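Local coordinates for protein ferritin (Mycoplasma penetrans, PDB 7DIE) that takes up Fe2+ through B-channels, has atypical ferroxidase centres, and binds ferric iron in an assembly of 24 subunits, at the interface of chains A and B and the interface of chains A and C. Numbering follows the deposited sequence. Chains: chain A/B/C, Ferritin.

Contact 1: the interface of chains A and B. Residues chain A 41, 156-157; chain B 147-148, 151.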
loop_
_atom_site.group_PDB
_atom_site.type_symbol
_atom_site.label_atom_id
_atom_site.label_comp_id
_atom_site.label_asym_id
_atom_site.label_seq_id
_atom_site.Cartn_x
_atom_site.Cartn_y
_atom_site.Cartn_z
ATOM N N GLY A 41 -5.153 -7.817 50.528
ATOM C CA GLY A 41 -3.943 -7.266 49.952
ATOM C C GLY A 41 -3.474 -7.916 48.669
ATOM O O GLY A 41 -2.369 -7.606 48.212
ATOM N N LEU A 156 3.782 -12.569 50.292
ATOM C CA LEU A 156 2.679 -11.996 49.517
ATOM C C LEU A 156 3.148 -11.561 48.139
ATOM O O LEU A 156 2.399 -11.657 47.155
ATOM C CB LEU A 156 2.069 -10.811 50.271
ATOM C CG LEU A 156 0.980 -9.956 49.599
ATOM C CD1 LEU A 156 0.050 -9.363 50.642
ATOM C CD2 LEU A 156 1.603 -8.825 48.759
ATOM N N ILE A 157 4.368 -11.030 48.054
ATOM C CA ILE A 157 4.859 -10.558 46.767
ATOM C C ILE A 157 5.103 -11.732 45.821
ATOM O O ILE A 157 4.767 -11.660 44.631
ATOM C CB ILE A 157 6.112 -9.688 46.969
ATOM C CG1 ILE A 157 5.733 -8.399 47.720
ATOM C CG2 ILE A 157 6.730 -9.319 45.628
ATOM C CD1 ILE A 157 6.924 -7.476 47.960
ATOM N N THR B 147 1.277 -1.862 51.099
ATOM C CA THR B 147 1.085 -3.279 51.402
ATOM C C THR B 147 2.315 -4.099 51.038
ATOM O O THR B 147 2.753 -4.953 51.820
ATOM C CB THR B 147 -0.144 -3.818 50.663
ATOM O OG1 THR B 147 -1.324 -3.170 51.150
ATOM C CG2 THR B 147 -0.285 -5.325 50.882
ATOM N N TYR B 148 2.892 -3.860 49.854
ATOM C CA TYR B 148 4.061 -4.647 49.455
ATOM C C TYR B 148 5.210 -4.449 50.431
ATOM O O TYR B 148 5.843 -5.419 50.861
ATOM C CB TYR B 148 4.536 -4.277 48.048
ATOM C CG TYR B 148 3.494 -4.411 46.964
ATOM C CD1 TYR B 148 2.494 -5.356 47.056
ATOM C CD2 TYR B 148 3.516 -3.567 45.854
ATOM C CE1 TYR B 148 1.541 -5.477 46.070
ATOM C CE2 TYR B 148 2.563 -3.679 44.864
ATOM C CZ TYR B 148 1.585 -4.638 44.977
ATOM O OH TYR B 148 0.630 -4.756 43.999
ATOM N N SER B 151 4.657 -6.116 53.942
ATOM C CA SER B 151 4.320 -7.529 54.026
ATOM C C SER B 151 5.438 -8.294 54.730
ATOM O O SER B 151 6.618 -7.996 54.528
ATOM C CB SER B 151 4.102 -8.096 52.625
ATOM O OG SER B 151 2.816 -7.750 52.167
#

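Contact 2: the interface of chains A and C. Residues chain A 65, 68-69, 73-75; chain C 31, 34-35, 38, 46, 50.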
loop_
_atom_site.group_PDB
_atom_site.type_symbol
_atom_site.label_atom_id
_atom_site.label_comp_id
_atom_site.label_asym_id
_atom_site.label_seq_id
_atom_site.Cartn_x
_atom_site.Cartn_y
_atom_site.Cartn_z
ATOM N N VAL A 65 -27.313 -22.239 28.707
ATOM C CA VAL A 65 -28.607 -21.652 28.370
ATOM C C VAL A 65 -28.868 -21.735 26.865
ATOM O O VAL A 65 -30.014 -21.925 26.444
ATOM C CB VAL A 65 -28.734 -20.210 28.909
ATOM C CG1 VAL A 65 -27.807 -19.268 28.184
ATOM C CG2 VAL A 65 -30.177 -19.735 28.764
ATOM N N MET A 68 -30.145 -25.285 26.197
ATOM C CA MET A 68 -31.527 -25.479 26.613
ATOM C C MET A 68 -32.488 -24.857 25.610
ATOM O O MET A 68 -33.506 -25.463 25.267
ATOM C CB MET A 68 -31.735 -24.928 28.028
ATOM C CG MET A 68 -30.924 -25.733 29.054
ATOM S SD MET A 68 -31.406 -25.525 30.790
ATOM C CE MET A 68 -32.789 -26.690 30.876
ATOM N N MET A 69 -32.155 -23.670 25.085
ATOM C CA MET A 69 -33.017 -23.041 24.084
ATOM C C MET A 69 -33.069 -23.854 22.793
ATOM O O MET A 69 -34.128 -23.938 22.158
ATOM C CB MET A 69 -32.545 -21.609 23.794
ATOM C CG MET A 69 -32.753 -20.640 24.980
ATOM S SD MET A 69 -32.274 -18.945 24.545
ATOM C CE MET A 69 -30.544 -19.143 24.262
ATOM N N SER A 73 -36.094 -26.275 26.184
ATOM C CA SER A 73 -36.264 -26.582 27.599
ATOM C C SER A 73 -36.033 -25.350 28.467
ATOM O O SER A 73 -35.370 -24.390 28.063
ATOM C CB SER A 73 -35.314 -27.698 28.018
ATOM O OG SER A 73 -35.620 -28.849 27.264
ATOM N N ILE A 74 -36.548 -25.412 29.694
ATOM C CA ILE A 74 -36.653 -24.246 30.575
ATOM C C ILE A 74 -35.540 -24.281 31.619
ATOM O O ILE A 74 -35.378 -25.274 32.341
ATOM C CB ILE A 74 -38.036 -24.194 31.257
ATOM C CG1 ILE A 74 -39.159 -24.136 30.220
ATOM C CG2 ILE A 74 -38.124 -23.020 32.241
ATOM C CD1 ILE A 74 -39.037 -23.030 29.226
ATOM N N LEU A 75 -34.784 -23.185 31.716
ATOM C CA LEU A 75 -33.760 -23.035 32.745
ATOM C C LEU A 75 -34.381 -22.517 34.036
ATOM O O LEU A 75 -35.046 -21.482 34.041
ATOM C CB LEU A 75 -32.672 -22.064 32.279
ATOM C CG LEU A 75 -31.661 -21.589 33.322
ATOM C CD1 LEU A 75 -30.821 -22.769 33.782
ATOM C CD2 LEU A 75 -30.757 -20.504 32.705
ATOM N N PHE C 31 -32.314 -14.732 31.873
ATOM C CA PHE C 31 -31.893 -15.991 31.256
ATOM C C PHE C 31 -33.013 -17.027 31.332
ATOM O O PHE C 31 -33.252 -17.771 30.373
ATOM C CB PHE C 31 -30.602 -16.486 31.920
ATOM C CG PHE C 31 -29.396 -15.651 31.575
ATOM C CD1 PHE C 31 -29.060 -15.424 30.238
ATOM C CD2 PHE C 31 -28.604 -15.088 32.571
ATOM C CE1 PHE C 31 -27.957 -14.658 29.901
ATOM C CE2 PHE C 31 -27.496 -14.321 32.246
ATOM C CZ PHE C 31 -27.171 -14.102 30.903
ATOM N N ALA C 34 -35.519 -15.993 28.734
ATOM C CA ALA C 34 -35.055 -16.378 27.405
ATOM C C ALA C 34 -35.532 -17.781 27.058
ATOM O O ALA C 34 -36.060 -18.013 25.963
ATOM C CB ALA C 34 -33.527 -16.288 27.320
ATOM N N THR C 35 -35.345 -18.743 27.978
ATOM C CA THR C 35 -35.772 -20.108 27.680
ATOM C C THR C 35 -37.294 -20.211 27.603
ATOM O O THR C 35 -37.816 -20.977 26.785
ATOM C CB THR C 35 -35.202 -21.114 28.705
ATOM O OG1 THR C 35 -35.766 -20.898 30.009
ATOM C CG2 THR C 35 -33.658 -21.016 28.781
ATOM N N LYS C 38 -38.282 -18.745 24.164
ATOM C CA LYS C 38 -37.942 -19.676 23.095
ATOM C C LYS C 38 -38.967 -20.805 23.022
ATOM O O LYS C 38 -39.465 -21.146 21.940
ATOM C CB LYS C 38 -36.531 -20.227 23.320
ATOM C CG LYS C 38 -36.052 -21.216 22.266
ATOM C CD LYS C 38 -35.948 -20.549 20.914
ATOM C CE LYS C 38 -35.470 -21.513 19.821
ATOM N NZ LYS C 38 -35.728 -20.891 18.469
ATOM N N ALA C 46 -36.328 -14.337 22.833
ATOM C CA ALA C 46 -35.374 -15.084 23.647
ATOM C C ALA C 46 -33.970 -14.508 23.514
ATOM O O ALA C 46 -33.267 -14.325 24.511
ATOM C CB ALA C 46 -35.389 -16.555 23.246
ATOM N N VAL C 50 -31.412 -12.885 26.357
ATOM C CA VAL C 50 -30.002 -13.252 26.511
ATOM C C VAL C 50 -29.132 -11.998 26.502
ATOM O O VAL C 50 -28.218 -11.853 27.319
ATOM C CB VAL C 50 -29.574 -14.256 25.419
ATOM C CG1 VAL C 50 -28.055 -14.455 25.449
ATOM C CG2 VAL C 50 -30.301 -15.622 25.587
HETATM O O HOH W 1 -36.071 -22.982 25.695
#

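Contact 1: the interface of chains A and B
At the foot of the short C-terminal helix of the ferritin subunit, A:Leu156 and A:Ile157, the first two residues of helix 156-164, meet the end of helix 122-150 in the neighbouring chain, where B:Thr147 and B:Tyr148 lie on the last turn and B:Ser151 follows it. A:Gly41, in the turn between helices 10-39 and 43-70, adds its carbonyl oxygen to the rim. No nitrogen or oxygen bonds across the patch, so the joint rests on carbon contacts and on the hydroxyl of B:Ser151 lying against leucine. A:Leu156 carries CG anti to its backbone N (chi1 174°), which sends the isobutyl group out to chain B. Its branch CD1 comes within 3.5 Å of B:Ser151 OG, and its CB is 3.7 Å from the same oxygen, which therefore lies alongside the leucine, not at its tip. The other branch, CD2, reaches ring carbon CD1 of B:Tyr148 at 4.0 Å, and the two side chains cross at about a right angle. The CD1 branch also meets the methyl CG2 of B:Thr147, again with the side chains at about a right angle, and this methyl faces A:Gly41 O at 4.1 Å. A:Ile157 works by its far end: an extended chain (chi2 -180°) carries CD1 to 3.7 Å from the backbone oxygen of B:Tyr148, near that residue's CB as well. Within chain B, the hydroxyl B:Ser151 OG donates to the carbonyl oxygen B:Thr147 O at 2.8 Å, standing 38° above the carbonyl plane. This bond uses the hydroxyl's hydrogen within its own chain and probably holds OG in place, which would let the oxygen rest against the leucine carbons. With 142 Å² hidden in all, the patch is a small, largely apolar joint. It fits the end of one subunit against the flank of another and contributes to closing the ferritin shell.

Contact 2: the interface of chains A and C
C:Thr35, on helix 10-39, meets A:Leu75 and its neighbours in a hydrogen-bonded and apolar joint between two ferritin subunits. The direct polar link runs from the backbone N of A:Leu75 to the threonine hydroxyl OG1, at 3.0 Å and nearly straight (162° at H). Here OG1 is the acceptor; it sits between the backbone N and the carbonyl carbon of its own residue (chi1 67°), and that turn leaves the methyl CG2 to face the apolar residues of chain A. One water adds a second bridge, lying 2.8 Å from A:Ser73 O and 2.9 Å from C:Thr35 O, so that both the side chain and the main chain of the threonine are tied to the segment 73-75.

Carbon contacts fill the rest. A:Ile74 closes over the threonine from the same segment, its CD1 by the backbone oxygen of C:Thr35. The threonine methyl CG2 touches A:Val65 CG2 at 3.7 Å, the two side chains crossing obliquely, and it also meets CB of A:Leu75 and CG of A:Met69. A:Met69, which has 79 Å² hidden by chain C, crosses the threonine at about a right angle. Its chain runs extended to the sulfur and then bends (chi3 -64°), which brings the terminal methyl CE to 3.8 Å from C:Val50 CG2. The sulfur SD lies 4.0 Å from C:Ala34 CB and is flanked by C:Ala46 CB, so two alanine methyls and a valine bound the thioether. At the other end of the methionine, the aliphatic stem of C:Lys38 passes the backbone oxygen of A:Met69, its CG also 3.8 Å from A:Met69 CB. A:Leu75 CD2 lies beside C:Phe31 CB, both side chains pointing the same way.

The interface is two-fold, so the same set recurs with the chains exchanged. Chain A supplies the last turns of helix 43-70 and the start of the long connection that follows it, while chain C supplies helix 10-39 and the first half of its own helix 43-70, all helices of the ferritin four-helix bundle.

The C-alpha centres of contact 1 and contact 2 lie about 44 Å apart, and no residue of chain A serves both. Contact 1 uses the turn that precedes helix 43-70 together with the C-terminal helix, whereas contact 2 uses the far end of helix 43-70 and the connection after it, so the two lie towards opposite ends of that helix. Their symmetry differs as well: contact 2 belongs to a two-fold interface, while contact 1 belongs to one that is not an exact two-fold. Each subunit can thus hold different neighbours at once, as a closed 24-subunit shell requires.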